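Local coordinates for formate dehydrogenase subunit beta (Desulfovibrio gigas, PDB 1H0H), which serves as the electron-transfer subunit of a formate dehydrogenase, carrying three [4Fe-4S] clusters for the reversible two-electron oxidation of formate to carbon dioxide, at residues B[96-101]-B[142-147]; B[138-143]-B[149-154]. All coordinates share one frame; numbering follows the deposited sequence.

Contact 1 of 2, residues B[96-101]-B[142-147]. With SF4 (iron/sulfur cluster), chain N.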
# COMPACT_ATOMS: atom_id res chain seq x y z
N ASP B 96 10.21 13.77 42.89
CA ASP B 96 11.00 14.98 42.79
C ASP B 96 11.88 15.09 41.52
O ASP B 96 11.97 16.15 40.91
CB ASP B 96 11.82 15.25 44.05
CG ASP B 96 12.51 16.59 44.00
OD1 ASP B 96 11.87 17.62 44.26
OD2 ASP B 96 13.70 16.73 43.68
N ALA B 97 12.52 14.00 41.14
CA ALA B 97 13.44 14.04 40.02
C ALA B 97 12.76 14.27 38.67
O ALA B 97 13.34 14.89 37.78
CB ALA B 97 14.25 12.75 39.97
N THR B 98 11.54 13.77 38.51
CA THR B 98 10.88 13.89 37.22
C THR B 98 9.68 14.80 37.24
O THR B 98 9.28 15.31 36.20
CB THR B 98 10.42 12.52 36.72
OG1 THR B 98 9.61 11.90 37.72
CG2 THR B 98 11.59 11.57 36.60
N GLY B 99 9.09 15.01 38.41
CA GLY B 99 7.85 15.76 38.47
C GLY B 99 6.68 14.82 38.26
O GLY B 99 5.52 15.25 38.25
N CYS B 100 6.95 13.52 38.12
CA CYS B 100 5.86 12.58 37.89
C CYS B 100 4.91 12.49 39.08
O CYS B 100 5.35 12.43 40.22
CB CYS B 100 6.36 11.17 37.56
SG CYS B 100 5.02 9.92 37.49
N VAL B 101 3.62 12.46 38.78
CA VAL B 101 2.58 12.28 39.78
C VAL B 101 2.16 10.84 39.59
O VAL B 101 1.57 10.49 38.58
CB VAL B 101 1.41 13.26 39.56
CG1 VAL B 101 0.26 12.96 40.51
CG2 VAL B 101 1.91 14.72 39.73
N ASP B 142 9.31 4.36 34.47
CA ASP B 142 10.37 3.40 34.25
C ASP B 142 11.24 3.68 33.03
O ASP B 142 12.47 3.53 33.09
CB ASP B 142 9.83 1.97 34.18
CG ASP B 142 8.75 1.79 33.15
OD1 ASP B 142 8.02 2.78 32.81
OD2 ASP B 142 8.52 0.68 32.64
N ARG B 143 10.61 4.07 31.92
CA ARG B 143 11.38 4.40 30.72
C ARG B 143 12.24 5.66 30.93
O ARG B 143 13.41 5.67 30.55
CB ARG B 143 10.43 4.67 29.54
CG ARG B 143 9.67 3.44 29.07
CD ARG B 143 8.68 3.71 27.94
NE ARG B 143 9.37 3.99 26.69
CZ ARG B 143 9.78 3.06 25.82
NH1 ARG B 143 9.59 1.76 26.06
NH2 ARG B 143 10.39 3.42 24.70
N ILE B 144 11.67 6.69 31.56
CA ILE B 144 12.35 7.97 31.64
C ILE B 144 13.49 8.01 32.66
O ILE B 144 14.32 8.93 32.65
CB ILE B 144 11.37 9.16 31.82
CG1 ILE B 144 10.62 9.12 33.16
CG2 ILE B 144 10.41 9.23 30.69
CD1 ILE B 144 9.75 10.40 33.32
N THR B 145 13.54 7.01 33.52
CA THR B 145 14.62 6.92 34.48
C THR B 145 15.57 5.84 34.01
O THR B 145 16.50 5.50 34.72
CB THR B 145 14.09 6.60 35.89
OG1 THR B 145 13.28 5.42 35.83
CG2 THR B 145 13.11 7.66 36.34
N ASN B 146 15.34 5.32 32.81
CA ASN B 146 16.22 4.28 32.25
C ASN B 146 16.70 4.63 30.83
O ASN B 146 16.91 3.74 30.01
CB ASN B 146 15.55 2.90 32.26
CG ASN B 146 15.60 2.24 33.62
OD1 ASN B 146 16.65 1.75 34.04
ND2 ASN B 146 14.48 2.24 34.34
N GLY B 147 16.86 5.92 30.56
CA GLY B 147 17.40 6.39 29.30
C GLY B 147 16.49 6.38 28.09
O GLY B 147 16.98 6.54 26.98
FE1 SF4 N . -5.50 15.45 37.54
FE2 SF4 N . -3.12 14.36 36.67
FE3 SF4 N . -3.23 17.02 37.73
FE4 SF4 N . -3.63 14.85 39.40
S1 SF4 N . -1.62 15.44 38.28
S2 SF4 N . -4.87 16.66 39.38
S3 SF4 N . -4.73 13.35 37.94
S4 SF4 N . -4.21 16.19 35.72
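T98 and I144 mark the closest approach of two backbones that stay well separated, their CA atoms 8.3 Å apart. Segment 96-101 is an irregular connection running from strand 92-94 into strand 101-103, while 142-147 is the end of helix 141-144, which unwinds from T145 onward. Methyl groups bridge the gap. CG2 of T98 lies 3.9 Å from CD1 of I144, the side chains crossing at a slant, and the same methyl group reaches CG2 of T145 at 4.2 Å. OG1 of T98 stands between the backbone N and the carbonyl carbon (chi1 54°), where it accepts from N of C100 at 3.1 Å; this leaves CG2 anti to the carbonyl carbon. This ST turn carries the chain through G99, whose backbone angles (phi 87°, psi 2°) leave no room for a CB beside the preceding carbonyl oxygen. OG1 of T98 is also hydrogen-bonded to D95; T98 thus turns its hydroxyl to its own loop and its methyl to the last turn of the helix and the residue after it.

Beyond the helix end, ND2 of N146 donates to O of D142 at 2.7 Å, an almost straight bond lying in both the amide and the carbonyl plane, and OG1 of T145 is hydrogen-bonded to O of I141. Side chains of D142, T145 and N146 pack on another protein chain. Farther along, CG1 of V101 rests 3.8 Å from S1 of an iron-sulfur cluster. The arrangement is plain apolar packing between an inter-strand loop and a helix terminus, within a ferredoxin-type dicluster domain.

Contact 2 of 2, residues B[138-143]-B[149-154]. With SF4 (iron/sulfur cluster), chain M.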
# COMPACT_ATOMS: atom_id res chain seq x y z
N ASP B 138 1.50 7.29 34.04
CA ASP B 138 2.59 7.33 35.01
C ASP B 138 3.85 7.99 34.44
O ASP B 138 4.97 7.75 34.91
CB ASP B 138 2.90 5.93 35.56
CG ASP B 138 3.53 5.00 34.53
OD1 ASP B 138 3.65 5.38 33.35
OD2 ASP B 138 3.90 3.84 34.84
N MET B 139 3.65 8.82 33.42
CA MET B 139 4.75 9.50 32.73
C MET B 139 5.79 8.48 32.23
O MET B 139 6.94 8.84 32.01
CB MET B 139 5.43 10.53 33.68
CG MET B 139 6.11 11.71 32.98
SD MET B 139 7.14 12.81 34.01
CE MET B 139 6.01 14.07 34.50
N CYS B 140 5.39 7.23 32.06
CA CYS B 140 6.35 6.19 31.72
C CYS B 140 7.59 6.32 32.63
O CYS B 140 8.75 6.34 32.17
CB CYS B 140 6.76 6.31 30.23
SG CYS B 140 5.52 5.71 29.08
N ILE B 141 7.34 6.40 33.94
CA ILE B 141 8.41 6.61 34.89
C ILE B 141 9.59 5.64 34.72
O ILE B 141 10.75 6.06 34.81
CB ILE B 141 7.85 6.63 36.36
CG1 ILE B 141 8.94 7.05 37.35
CG2 ILE B 141 7.33 5.29 36.74
CD1 ILE B 141 9.53 8.40 37.07
N ASP B 142 9.31 4.36 34.47
CA ASP B 142 10.37 3.40 34.25
C ASP B 142 11.24 3.68 33.03
O ASP B 142 12.47 3.53 33.09
CB ASP B 142 9.83 1.97 34.18
CG ASP B 142 8.75 1.79 33.15
OD1 ASP B 142 8.02 2.78 32.81
OD2 ASP B 142 8.52 0.68 32.64
N ARG B 143 10.61 4.07 31.92
CA ARG B 143 11.38 4.40 30.72
C ARG B 143 12.24 5.66 30.93
O ARG B 143 13.41 5.67 30.55
CB ARG B 143 10.43 4.67 29.54
CG ARG B 143 9.67 3.44 29.07
CD ARG B 143 8.68 3.71 27.94
NE ARG B 143 9.37 3.99 26.69
CZ ARG B 143 9.78 3.06 25.82
NH1 ARG B 143 9.59 1.76 26.06
NH2 ARG B 143 10.39 3.42 24.70
N ARG B 149 12.53 7.66 26.27
CA ARG B 149 11.46 8.65 26.32
C ARG B 149 10.12 7.94 26.56
O ARG B 149 10.05 6.72 26.44
CB ARG B 149 11.39 9.42 25.01
CG ARG B 149 12.61 10.29 24.73
CD ARG B 149 12.73 10.67 23.27
NE ARG B 149 13.01 9.50 22.44
CZ ARG B 149 12.52 9.30 21.22
NH1 ARG B 149 11.74 10.22 20.66
NH2 ARG B 149 12.83 8.20 20.55
N PRO B 150 9.07 8.65 26.92
CA PRO B 150 7.76 8.01 27.05
C PRO B 150 7.31 7.27 25.80
O PRO B 150 7.67 7.68 24.69
CB PRO B 150 6.83 9.17 27.37
CG PRO B 150 7.74 10.12 28.14
CD PRO B 150 9.05 10.05 27.37
N ALA B 151 6.55 6.20 25.99
CA ALA B 151 6.06 5.39 24.87
C ALA B 151 5.24 6.18 23.86
O ALA B 151 5.36 5.95 22.65
CB ALA B 151 5.29 4.25 25.37
N CYS B 152 4.40 7.08 24.35
CA CYS B 152 3.59 7.86 23.44
C CYS B 152 4.44 8.81 22.61
O CYS B 152 4.18 9.01 21.43
CB CYS B 152 2.48 8.63 24.18
SG CYS B 152 3.13 9.66 25.50
N VAL B 153 5.44 9.42 23.23
CA VAL B 153 6.32 10.35 22.55
C VAL B 153 7.15 9.65 21.51
O VAL B 153 7.24 10.10 20.37
CB VAL B 153 7.25 11.03 23.58
CG1 VAL B 153 8.34 11.82 22.87
CG2 VAL B 153 6.41 11.91 24.53
N THR B 154 7.75 8.53 21.88
CA THR B 154 8.51 7.73 20.93
C THR B 154 7.65 7.31 19.74
O THR B 154 8.11 7.30 18.58
CB THR B 154 9.05 6.50 21.67
OG1 THR B 154 9.95 6.93 22.71
CG2 THR B 154 9.95 5.65 20.77
FE1 SF4 M . 3.65 7.02 29.27
FE2 SF4 M . 2.38 8.63 27.43
FE3 SF4 M . 1.68 8.73 30.11
FE4 SF4 M . 1.03 6.54 28.57
S1 SF4 M . 0.34 8.74 28.29
S2 SF4 M . 1.93 6.59 30.68
S3 SF4 M . 2.73 6.37 27.16
S4 SF4 M . 3.74 9.28 29.35
O HOH W 1 12.05 6.04 23.86
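At the edge of the flat guanidinium group of R143, near its plane, lies the carbonyl oxygen of R149: O of R149 accepts a hydrogen bond from NE of R143 at 2.8 Å. The bond is nearly straight at the hydrogen (166°) and approaches the oxygen nearly along the C=O axis. A bend in the arginine chain at chi3 (71°) turns NE toward this carbonyl. NH2 of the same group donates to a water that also accepts from N of R149 and shares a 2.6 Å hydrogen bond with OG1 of T154. W24 adds a cation-pi partner for R143, and an acidic side chain of another protein chain pairs with it in a salt bridge.

On the cluster side, C140 and P150 meet through their CB atoms at 4.0 Å. SG of C140 binds an iron at 2.3 Å, and N of A151 points its hydrogen at the same sulfur from 3.3 Å, along a line straight to 169°. C152 brings its own SG to a second iron; C21 and C137 complete the cysteine set. CB of P150 and CB of A151 pack against two different cluster sulfides, S4 and S3.

The chemistry is thus of two kinds, charged and directional hydrogen bonding around an arginine and metal-thiolate bonding beside it. An N-H directed at a ligating thiolate, offered here near the start of helix 151-155, would probably draw off some of its negative charge, and such bonds are generally thought to raise the reduction potential of iron-sulfur clusters.

Overall arrangement
Both contacts use helix 141-144 and share D142 and R143, but through different residues, I144 in contact 1, R143 and the N-cap C140 in contact 2; their centres lie about 8 Å apart. Contact 1 is partly buried and small, depending on methyl groups at the end of the helix; contact 2 is buried, with one cysteine ligand just before helix 141-144 and another in the first turn of helix 151-155. I144 packs on M139 and P150, so the apolar packing of contact 1 adjoins the cysteine-bearing loop. Each contact also borders a different cluster. Across the segments, contact 1 is apolar, whereas contact 2 joins them by hydrogen bonds and a shared cluster.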